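Local coordinates for putative mannose-1-phosphate guanylyl transferase (Thermus thermophilus, PDB 2CU2), which probably transfers the guanylyl group of GTP to mannose-1-phosphate, giving GDP-mannose and pyrophosphate, at the interface of chains A and B. Residues are numbered along the deposited sequence; one frame, centred on the assembly and turned at random. Chains: chain A/B, putative mannose-1-phosphate guanylyl transferase.

The interface of chains A and B. Residues chain A 17, 316-318, 325-326, 328-329, 332; chain B 282, 284, 299, 301.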
loop_
_atom_site.group_PDB
_atom_site.type_symbol
_atom_site.label_atom_id
_atom_site.label_comp_id
_atom_site.label_asym_id
_atom_site.label_seq_id
_atom_site.Cartn_x
_atom_site.Cartn_y
_atom_site.Cartn_z
ATOM N N TRP A 17 -11.537 -5.829 -3.574
ATOM C CA TRP A 17 -10.379 -6.453 -2.934
ATOM C C TRP A 17 -9.432 -5.269 -2.681
ATOM O O TRP A 17 -9.392 -4.330 -3.482
ATOM C CB TRP A 17 -9.732 -7.450 -3.904
ATOM C CG TRP A 17 -8.510 -8.140 -3.356
ATOM C CD1 TRP A 17 -8.467 -9.345 -2.704
ATOM C CD2 TRP A 17 -7.168 -7.639 -3.363
ATOM N NE1 TRP A 17 -7.175 -9.622 -2.305
ATOM C CE2 TRP A 17 -6.360 -8.593 -2.695
ATOM C CE3 TRP A 17 -6.568 -6.476 -3.864
ATOM C CZ2 TRP A 17 -4.979 -8.416 -2.517
ATOM C CZ3 TRP A 17 -5.201 -6.299 -3.685
ATOM C CH2 TRP A 17 -4.421 -7.266 -3.017
ATOM N N LEU A 316 -3.568 -2.555 -2.532
ATOM C CA LEU A 316 -3.951 -2.413 -3.925
ATOM C C LEU A 316 -3.588 -1.018 -4.416
ATOM O O LEU A 316 -3.771 -0.036 -3.700
ATOM C CB LEU A 316 -5.466 -2.608 -4.074
ATOM C CG LEU A 316 -6.078 -2.108 -5.381
ATOM C CD1 LEU A 316 -5.549 -2.932 -6.532
ATOM C CD2 LEU A 316 -7.601 -2.193 -5.318
ATOM N N VAL A 317 -3.069 -0.936 -5.634
ATOM C CA VAL A 317 -2.750 0.348 -6.240
ATOM C C VAL A 317 -3.183 0.245 -7.698
ATOM O O VAL A 317 -2.631 -0.550 -8.455
ATOM C CB VAL A 317 -1.242 0.669 -6.173
ATOM C CG1 VAL A 317 -0.962 1.986 -6.902
ATOM C CG2 VAL A 317 -0.796 0.773 -4.728
ATOM N N VAL A 318 -4.180 1.038 -8.080
ATOM C CA VAL A 318 -4.710 1.024 -9.447
ATOM C C VAL A 318 -5.335 2.376 -9.800
ATOM O O VAL A 318 -5.951 3.006 -8.950
ATOM C CB VAL A 318 -5.804 -0.081 -9.597
ATOM C CG1 VAL A 318 -6.924 0.162 -8.589
ATOM C CG2 VAL A 318 -6.380 -0.082 -11.018
ATOM N N GLU A 325 -11.128 -3.621 -13.156
ATOM C CA GLU A 325 -10.118 -4.659 -13.327
ATOM C C GLU A 325 -9.544 -5.246 -12.042
ATOM O O GLU A 325 -8.773 -6.207 -12.092
ATOM C CB GLU A 325 -8.982 -4.133 -14.203
ATOM C CG GLU A 325 -9.274 -4.245 -15.687
ATOM C CD GLU A 325 -9.306 -5.684 -16.162
ATOM O OE1 GLU A 325 -8.221 -6.301 -16.267
ATOM O OE2 GLU A 325 -10.415 -6.193 -16.431
ATOM N N VAL A 326 -9.909 -4.671 -10.899
ATOM C CA VAL A 326 -9.431 -5.162 -9.613
ATOM C C VAL A 326 -9.803 -6.631 -9.412
ATOM O O VAL A 326 -9.098 -7.379 -8.727
ATOM C CB VAL A 326 -10.019 -4.333 -8.441
ATOM C CG1 VAL A 326 -9.700 -4.998 -7.116
ATOM C CG2 VAL A 326 -9.450 -2.919 -8.470
ATOM N N GLU A 328 -9.449 -8.973 -11.274
ATOM C CA GLU A 328 -8.417 -9.861 -11.793
ATOM C C GLU A 328 -7.433 -10.272 -10.707
ATOM O O GLU A 328 -6.912 -11.387 -10.724
ATOM C CB GLU A 328 -7.672 -9.193 -12.950
ATOM C CG GLU A 328 -8.557 -8.962 -14.156
ATOM C CD GLU A 328 -9.404 -10.187 -14.477
ATOM O OE1 GLU A 328 -10.421 -10.046 -15.193
ATOM O OE2 GLU A 328 -9.048 -11.291 -14.013
ATOM N N VAL A 329 -7.189 -9.368 -9.762
ATOM C CA VAL A 329 -6.273 -9.638 -8.663
ATOM C C VAL A 329 -6.651 -10.930 -7.941
ATOM O O VAL A 329 -5.802 -11.802 -7.736
ATOM C CB VAL A 329 -6.253 -8.463 -7.641
ATOM C CG1 VAL A 329 -5.431 -8.841 -6.423
ATOM C CG2 VAL A 329 -5.661 -7.211 -8.292
ATOM N N ARG A 332 -5.790 -13.896 -9.996
ATOM C CA ARG A 332 -4.363 -14.202 -9.930
ATOM C C ARG A 332 -4.026 -14.932 -8.639
ATOM O O ARG A 332 -3.299 -15.925 -8.653
ATOM C CB ARG A 332 -3.523 -12.922 -10.004
ATOM C CG ARG A 332 -3.341 -12.348 -11.396
ATOM C CD ARG A 332 -2.651 -13.341 -12.316
ATOM N NE ARG A 332 -2.291 -12.745 -13.600
ATOM C CZ ARG A 332 -1.255 -11.933 -13.784
ATOM N NH1 ARG A 332 -0.463 -11.618 -12.766
ATOM N NH2 ARG A 332 -1.011 -11.431 -14.987
ATOM N N VAL B 282 1.716 -8.877 -7.041
ATOM C CA VAL B 282 0.814 -9.260 -8.119
ATOM C C VAL B 282 0.902 -8.094 -9.091
ATOM O O VAL B 282 0.430 -6.994 -8.801
ATOM C CB VAL B 282 -0.632 -9.425 -7.614
ATOM C CG1 VAL B 282 -1.576 -9.618 -8.793
ATOM C CG2 VAL B 282 -0.714 -10.626 -6.675
ATOM N N LEU B 284 -0.034 -6.464 -12.723
ATOM C CA LEU B 284 -0.894 -6.513 -13.906
ATOM C C LEU B 284 -0.729 -5.259 -14.775
ATOM O O LEU B 284 -1.146 -4.167 -14.426
ATOM C CB LEU B 284 -2.347 -6.623 -13.437
ATOM C CG LEU B 284 -2.714 -8.021 -12.931
ATOM C CD1 LEU B 284 -3.805 -7.985 -11.861
ATOM C CD2 LEU B 284 -3.237 -8.939 -14.035
ATOM N N ALA B 299 -0.654 -5.578 -4.842
ATOM C CA ALA B 299 -1.104 -5.707 -6.215
ATOM C C ALA B 299 -1.081 -4.350 -6.895
ATOM O O ALA B 299 -1.595 -3.361 -6.365
ATOM C CB ALA B 299 -2.510 -6.299 -6.264
ATOM N N LEU B 301 -1.875 -2.449 -10.608
ATOM C CA LEU B 301 -2.632 -2.619 -11.828
ATOM C C LEU B 301 -2.524 -1.372 -12.700
ATOM O O LEU B 301 -2.947 -0.280 -12.300
ATOM C CB LEU B 301 -4.096 -2.890 -11.443
ATOM C CG LEU B 301 -4.521 -3.891 -10.368
ATOM C CD1 LEU B 301 -5.911 -3.563 -9.901
ATOM C CD2 LEU B 301 -4.487 -5.314 -10.927
#
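Strand 314-319 of chain A and strand 297-301 of chain B meet edge to edge, in parallel, at A:Leu316 and B:Ala299, continuing a sheet between the beta-helix domains of two copies of this nucleotidyltransferase-family protein. The interface is two-fold symmetric, so the join occurs twice and may serve to hold a dimer together. A:Val317 supplies both polar groups on its side: its N donates to the carbonyl O of B:Ala299 (2.9 Å), and its O accepts from B:Leu301 N (3.0 Å), two bonds that register the strands. B:Leu301 is the main apolar plug. With CG anti to its carbonyl carbon (chi1 -47°), it divides its methyls between strand and helix of chain A. CD1 meets A:Leu316 CD1 tip to tip at 3.4 Å, the two side chains roughly perpendicular, and presses on A:Val318 CB at 3.5 Å. CD2 packs against A:Val329 CG2, also at 3.5 Å, so the fork is tightly held. The other methyl of A:Val329, CG1, lies over the rim of one face of the A:Trp17 indole. B:Ala299 CB fits beside this pair, touching A:Val329 and, from the same side of the indole as A:Val329 CG1, the benzo-ring carbon CZ3 of A:Trp17 (3.7 Å). Farther along helix 327-334, A:Arg332 bends at chi2 (-60°) and slides past the side chain of B:Leu284, the two pointing in opposite directions; B:Leu284 CD2 sits 3.6 Å from the guanidinium CZ, above one face and toward its rim. The aliphatic root of the arginine, CB, rests on B:Val282 CG1 at 4.0 Å. An alanine in place of A:Arg332 keeps CB but would probably leave B:Leu284 CD2 without the guanidinium face over it and open a gap where the bent chain lay.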